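Local coordinates for nourseothricin acetyltransferase (PDB 5C82), which probably inactivates the antibiotic nourseothricin by transferring an acetyl group to it, as a member of the GNAT acetyltransferase family, at residues Y157-L171 against D178-P190. The protein carries 1 engineered substitution. Numbering follows the deposited sequence.
Sequences YRRMGFTLCGLDTAL and DGEQALYMSMPCP
Tyr184 stands opposite both Cys165 and Gly166 at a classic beta bulge in the antiparallel pair 163-168 and 182-188. Cys165 N reaches Tyr184 O at 2.8 Å, nearly straight (172°), while Gly166 N adds a weak second bond to the same oxygen; Gly166 O takes Tyr184 N in return. Paired backbone bonds between Thr163 and Ser186 and between Asp168 and Ala182 hold the strands on either side of the bulge. Beside Gly166, the Tyr184 ring runs along the backbone of Leu167 until its OH lies 3.4 Å from Asp168 CB. Toward the other end, Met187 CB sits over one face of the Phe162 ring, 3.9 Å from its centroid; CG anti to the backbone N (chi1 -169°) and an extended chi2 carry Met187 SE over the same face, 4.4 Å from the centroid, a Met-aromatic contact. Met185 SE instead lies at the edge of the Tyr157 ring, 4.0 Å from Tyr157 CD2. One water joins Thr163 OG1 to Ser186 OG, and another bridges Thr169 O and Glu180 O. At the end of the strand, Asp168 OD1 accepts Ala170 N in an Asx turn, while OD2 forms a salt bridge with Arg105 of the second subunit. Strand 182-188 lies between 163-168 and 141-147, with helix 151-158 leading into the pair; Gly166, Leu167 and Asp168 pair antiparallel with a strand of the second subunit, carrying the sheet across the dimer interface.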
loop_
_atom_site.group_PDB
_atom_site.type_symbol
_atom_site.label_atom_id
_atom_site.label_comp_id
_atom_site.label_asym_id
_atom_site.label_seq_id
_atom_site.Cartn_x
_atom_site.Cartn_y
_atom_site.Cartn_z
ATOM N N TYR A 157 -8.610 -15.853 -6.069
ATOM C CA TYR A 157 -9.159 -14.549 -5.663
ATOM C C TYR A 157 -10.047 -14.001 -6.734
ATOM O O TYR A 157 -11.085 -13.418 -6.423
ATOM C CB TYR A 157 -8.031 -13.534 -5.365
ATOM C CG TYR A 157 -7.225 -13.892 -4.138
ATOM C CD1 TYR A 157 -7.820 -14.526 -3.042
ATOM C CD2 TYR A 157 -5.863 -13.622 -4.075
ATOM C CE1 TYR A 157 -7.072 -14.910 -1.936
ATOM C CE2 TYR A 157 -5.098 -14.019 -2.978
ATOM C CZ TYR A 157 -5.713 -14.645 -1.905
ATOM O OH TYR A 157 -4.969 -14.966 -0.807
ATOM N N ARG A 158 -9.625 -14.169 -8.008
ATOM C CA ARG A 158 -10.381 -13.718 -9.171
ATOM C C ARG A 158 -11.725 -14.423 -9.235
ATOM O O ARG A 158 -12.724 -13.860 -9.684
ATOM C CB ARG A 158 -9.550 -13.929 -10.479
ATOM C CG ARG A 158 -10.219 -13.384 -11.747
ATOM C CD ARG A 158 -10.372 -11.863 -11.706
ATOM N NE ARG A 158 -10.608 -11.296 -13.038
ATOM C CZ ARG A 158 -11.783 -10.874 -13.500
ATOM N NH1 ARG A 158 -12.865 -10.901 -12.725
ATOM N NH2 ARG A 158 -11.881 -10.389 -14.724
ATOM N N ARG A 159 -11.749 -15.655 -8.753
ATOM C CA ARG A 159 -12.931 -16.513 -8.719
ATOM C C ARG A 159 -13.711 -16.415 -7.400
ATOM O O ARG A 159 -14.606 -17.222 -7.138
ATOM C CB ARG A 159 -12.501 -17.935 -9.036
ATOM C CG ARG A 159 -12.200 -18.089 -10.496
ATOM C CD ARG A 159 -11.284 -19.257 -10.734
ATOM N NE ARG A 159 -10.953 -19.394 -12.150
ATOM C CZ ARG A 159 -10.032 -18.688 -12.799
ATOM N NH1 ARG A 159 -9.366 -17.721 -12.178
ATOM N NH2 ARG A 159 -9.802 -18.912 -14.086
HETATM N N MSE A 160 -13.389 -15.404 -6.594
HETATM C CA MSE A 160 -14.084 -15.055 -5.352
HETATM C C MSE A 160 -14.675 -13.625 -5.466
HETATM O O MSE A 160 -15.219 -13.105 -4.481
HETATM C CB MSE A 160 -13.116 -15.099 -4.164
HETATM C CG MSE A 160 -12.959 -16.475 -3.553
HETATM SE SE MSE A 160 -11.754 -16.312 -2.045
HETATM C CE MSE A 160 -10.986 -18.072 -2.160
ATOM N N GLY A 161 -14.513 -12.993 -6.631
ATOM C CA GLY A 161 -15.048 -11.655 -6.882
ATOM C C GLY A 161 -14.064 -10.495 -6.849
ATOM O O GLY A 161 -14.463 -9.342 -7.059
ATOM N N PHE A 162 -12.782 -10.774 -6.552
ATOM C CA PHE A 162 -11.723 -9.751 -6.550
ATOM C C PHE A 162 -11.211 -9.511 -7.965
ATOM O O PHE A 162 -11.313 -10.390 -8.837
ATOM C CB PHE A 162 -10.526 -10.185 -5.663
ATOM C CG PHE A 162 -10.843 -10.196 -4.185
ATOM C CD1 PHE A 162 -11.450 -11.305 -3.591
ATOM C CD2 PHE A 162 -10.522 -9.109 -3.381
ATOM C CE1 PHE A 162 -11.745 -11.311 -2.217
ATOM C CE2 PHE A 162 -10.832 -9.110 -2.005
ATOM C CZ PHE A 162 -11.425 -10.213 -1.435
ATOM N N THR A 163 -10.691 -8.295 -8.201
ATOM C CA THR A 163 -10.028 -7.925 -9.456
ATOM C C THR A 163 -8.809 -7.091 -9.074
ATOM O O THR A 163 -8.811 -6.446 -8.025
ATOM C CB THR A 163 -10.930 -7.126 -10.420
ATOM O OG1 THR A 163 -11.297 -5.915 -9.784
ATOM C CG2 THR A 163 -12.167 -7.889 -10.886
ATOM N N LEU A 164 -7.781 -7.097 -9.917
ATOM C CA LEU A 164 -6.570 -6.309 -9.713
ATOM C C LEU A 164 -6.938 -4.831 -9.540
ATOM O O LEU A 164 -7.672 -4.297 -10.361
ATOM C CB LEU A 164 -5.655 -6.485 -10.941
ATOM C CG LEU A 164 -4.268 -5.874 -10.863
ATOM C CD1 LEU A 164 -3.354 -6.690 -9.882
ATOM C CD2 LEU A 164 -3.651 -5.842 -12.233
ATOM N N CYS A 165 -6.452 -4.183 -8.471
ATOM C CA CYS A 165 -6.737 -2.768 -8.228
ATOM C C CYS A 165 -5.451 -1.944 -8.114
ATOM O O CYS A 165 -5.493 -0.738 -7.949
ATOM C CB CYS A 165 -7.639 -2.588 -7.013
ATOM S SG CYS A 165 -6.833 -2.922 -5.436
ATOM N N GLY A 166 -4.321 -2.618 -8.186
ATOM C CA GLY A 166 -3.030 -1.967 -8.100
ATOM C C GLY A 166 -1.924 -2.961 -7.846
ATOM O O GLY A 166 -2.129 -4.181 -7.954
ATOM N N LEU A 167 -0.738 -2.422 -7.512
ATOM C CA LEU A 167 0.469 -3.193 -7.243
ATOM C C LEU A 167 1.536 -2.311 -6.607
ATOM O O LEU A 167 1.428 -1.088 -6.671
ATOM C CB LEU A 167 1.023 -3.859 -8.542
ATOM C CG LEU A 167 1.739 -2.978 -9.599
ATOM C CD1 LEU A 167 2.575 -3.820 -10.524
ATOM C CD2 LEU A 167 0.764 -2.287 -10.493
ATOM N N ASP A 168 2.562 -2.931 -6.014
ATOM C CA ASP A 168 3.753 -2.240 -5.498
ATOM C C ASP A 168 4.962 -3.116 -5.809
ATOM O O ASP A 168 5.206 -4.112 -5.122
ATOM C CB ASP A 168 3.665 -1.877 -3.998
ATOM C CG ASP A 168 4.819 -0.979 -3.499
ATOM O OD1 ASP A 168 5.823 -0.803 -4.244
ATOM O OD2 ASP A 168 4.726 -0.470 -2.385
ATOM N N THR A 169 5.745 -2.707 -6.815
ATOM C CA THR A 169 6.928 -3.444 -7.269
ATOM C C THR A 169 8.101 -3.354 -6.310
ATOM O O THR A 169 9.093 -4.074 -6.465
ATOM C CB THR A 169 7.356 -2.959 -8.689
ATOM O OG1 THR A 169 7.723 -1.584 -8.614
ATOM C CG2 THR A 169 6.277 -3.172 -9.747
ATOM N N ALA A 170 8.016 -2.435 -5.349
ATOM C CA ALA A 170 9.097 -2.159 -4.412
ATOM C C ALA A 170 8.863 -2.738 -3.016
ATOM O O ALA A 170 9.790 -2.720 -2.211
ATOM C CB ALA A 170 9.312 -0.649 -4.340
ATOM N N LEU A 171 7.633 -3.262 -2.726
ATOM C CA LEU A 171 7.246 -3.817 -1.420
ATOM C C LEU A 171 8.221 -4.840 -0.855
ATOM O O LEU A 171 8.464 -4.815 0.353
ATOM C CB LEU A 171 5.802 -4.396 -1.372
ATOM C CG LEU A 171 5.234 -4.519 0.097
ATOM C CD1 LEU A 171 5.008 -3.118 0.785
ATOM C CD2 LEU A 171 3.970 -5.385 0.176
ATOM N N ASP A 178 12.659 -10.563 -2.440
ATOM C CA ASP A 178 13.217 -9.655 -3.437
ATOM C C ASP A 178 13.152 -10.326 -4.828
ATOM O O ASP A 178 13.473 -11.503 -4.967
ATOM C CB ASP A 178 14.649 -9.272 -3.056
ATOM C CG ASP A 178 15.141 -8.013 -3.733
ATOM O OD1 ASP A 178 15.266 -8.017 -4.991
ATOM O OD2 ASP A 178 15.415 -7.036 -3.019
ATOM N N GLY A 179 12.629 -9.602 -5.808
ATOM C CA GLY A 179 12.412 -10.128 -7.156
ATOM C C GLY A 179 10.942 -10.379 -7.442
ATOM O O GLY A 179 10.559 -10.525 -8.603
ATOM N N GLU A 180 10.102 -10.412 -6.376
ATOM C CA GLU A 180 8.649 -10.535 -6.465
ATOM C C GLU A 180 8.010 -9.146 -6.334
ATOM O O GLU A 180 8.643 -8.213 -5.834
ATOM C CB GLU A 180 8.105 -11.476 -5.381
ATOM C CG GLU A 180 8.624 -12.904 -5.484
ATOM C CD GLU A 180 8.437 -13.737 -4.232
ATOM O OE1 GLU A 180 7.369 -13.635 -3.583
ATOM O OE2 GLU A 180 9.361 -14.518 -3.911
ATOM N N GLN A 181 6.764 -8.992 -6.804
ATOM C CA GLN A 181 6.070 -7.696 -6.704
ATOM C C GLN A 181 4.789 -7.933 -5.926
ATOM O O GLN A 181 4.202 -9.031 -6.008
ATOM C CB GLN A 181 5.754 -7.103 -8.097
ATOM C CG GLN A 181 7.010 -6.806 -8.987
ATOM C CD GLN A 181 7.671 -8.055 -9.521
ATOM O OE1 GLN A 181 7.006 -8.966 -10.057
ATOM N NE2 GLN A 181 8.973 -8.183 -9.287
ATOM N N ALA A 182 4.359 -6.931 -5.159
ATOM C CA ALA A 182 3.096 -7.089 -4.433
ATOM C C ALA A 182 1.935 -6.744 -5.384
ATOM O O ALA A 182 1.988 -5.736 -6.058
ATOM C CB ALA A 182 3.079 -6.186 -3.209
ATOM N N LEU A 183 0.946 -7.606 -5.504
ATOM C CA LEU A 183 -0.210 -7.314 -6.346
ATOM C C LEU A 183 -1.383 -7.029 -5.432
ATOM O O LEU A 183 -1.579 -7.728 -4.416
ATOM C CB LEU A 183 -0.549 -8.444 -7.333
ATOM C CG LEU A 183 0.546 -8.938 -8.295
ATOM C CD1 LEU A 183 -0.010 -10.027 -9.192
ATOM C CD2 LEU A 183 1.199 -7.775 -9.136
ATOM N N TYR A 184 -2.146 -5.989 -5.780
ATOM C CA TYR A 184 -3.287 -5.550 -4.991
ATOM C C TYR A 184 -4.604 -5.891 -5.660
ATOM O O TYR A 184 -4.747 -5.701 -6.864
ATOM C CB TYR A 184 -3.163 -4.054 -4.657
ATOM C CG TYR A 184 -1.906 -3.702 -3.874
ATOM C CD1 TYR A 184 -1.376 -4.582 -2.937
ATOM C CD2 TYR A 184 -1.321 -2.440 -3.983
ATOM C CE1 TYR A 184 -0.263 -4.242 -2.176
ATOM C CE2 TYR A 184 -0.196 -2.098 -3.233
ATOM C CZ TYR A 184 0.335 -3.009 -2.341
ATOM O OH TYR A 184 1.421 -2.690 -1.564
HETATM N N MSE A 185 -5.536 -6.504 -4.893
HETATM C CA MSE A 185 -6.845 -6.884 -5.436
HETATM C C MSE A 185 -7.949 -6.426 -4.515
HETATM O O MSE A 185 -7.797 -6.435 -3.290
HETATM C CB MSE A 185 -6.942 -8.402 -5.719
HETATM C CG MSE A 185 -5.805 -8.946 -6.612
HETATM SE SE MSE A 185 -5.985 -10.826 -6.981
HETATM C CE MSE A 185 -7.502 -10.744 -8.342
ATOM N N SER A 186 -9.055 -5.992 -5.097
ATOM C CA SER A 186 -10.159 -5.521 -4.292
ATOM C C SER A 186 -11.487 -6.059 -4.780
ATOM O O SER A 186 -11.618 -6.481 -5.930
ATOM C CB SER A 186 -10.191 -3.997 -4.229
ATOM O OG SER A 186 -10.462 -3.453 -5.511
HETATM N N MSE A 187 -12.477 -5.994 -3.889
HETATM C CA MSE A 187 -13.845 -6.388 -4.160
HETATM C C MSE A 187 -14.750 -5.395 -3.465
HETATM O O MSE A 187 -14.535 -5.194 -2.270
HETATM C CB MSE A 187 -14.089 -7.778 -3.556
HETATM C CG MSE A 187 -15.349 -8.382 -3.977
HETATM SE SE MSE A 187 -15.514 -10.112 -3.158
HETATM C CE MSE A 187 -16.061 -9.629 -1.334
ATOM N N PRO A 188 -15.803 -4.830 -4.123
ATOM C CA PRO A 188 -16.760 -3.996 -3.373
ATOM C C PRO A 188 -17.491 -4.874 -2.346
ATOM O O PRO A 188 -17.723 -6.064 -2.597
ATOM C CB PRO A 188 -17.724 -3.479 -4.450
ATOM C CG PRO A 188 -17.598 -4.406 -5.581
ATOM C CD PRO A 188 -16.217 -4.993 -5.531
ATOM N N CYS A 189 -17.814 -4.297 -1.188
ATOM C CA CYS A 189 -18.465 -5.019 -0.102
ATOM C C CYS A 189 -20.005 -4.948 -0.241
ATOM O O CYS A 189 -20.543 -3.852 -0.287
ATOM C CB CYS A 189 -17.969 -4.509 1.251
ATOM S SG CYS A 189 -18.755 -5.292 2.678
ATOM N N PRO A 190 -20.708 -6.108 -0.397
ATOM C CA PRO A 190 -22.182 -6.082 -0.583
ATOM C C PRO A 190 -22.985 -5.310 0.470
ATOM O O PRO A 190 -22.936 -5.624 1.658
ATOM C CB PRO A 190 -22.566 -7.567 -0.587
ATOM C CG PRO A 190 -21.321 -8.295 -0.965
ATOM C CD PRO A 190 -20.196 -7.500 -0.379
HETATM O O HOH W 1 -11.015 -4.008 -8.061
HETATM O O HOH W 2 10.797 -6.425 -8.085
HETATM O O HOH W 3 9.209 -6.010 -4.554
#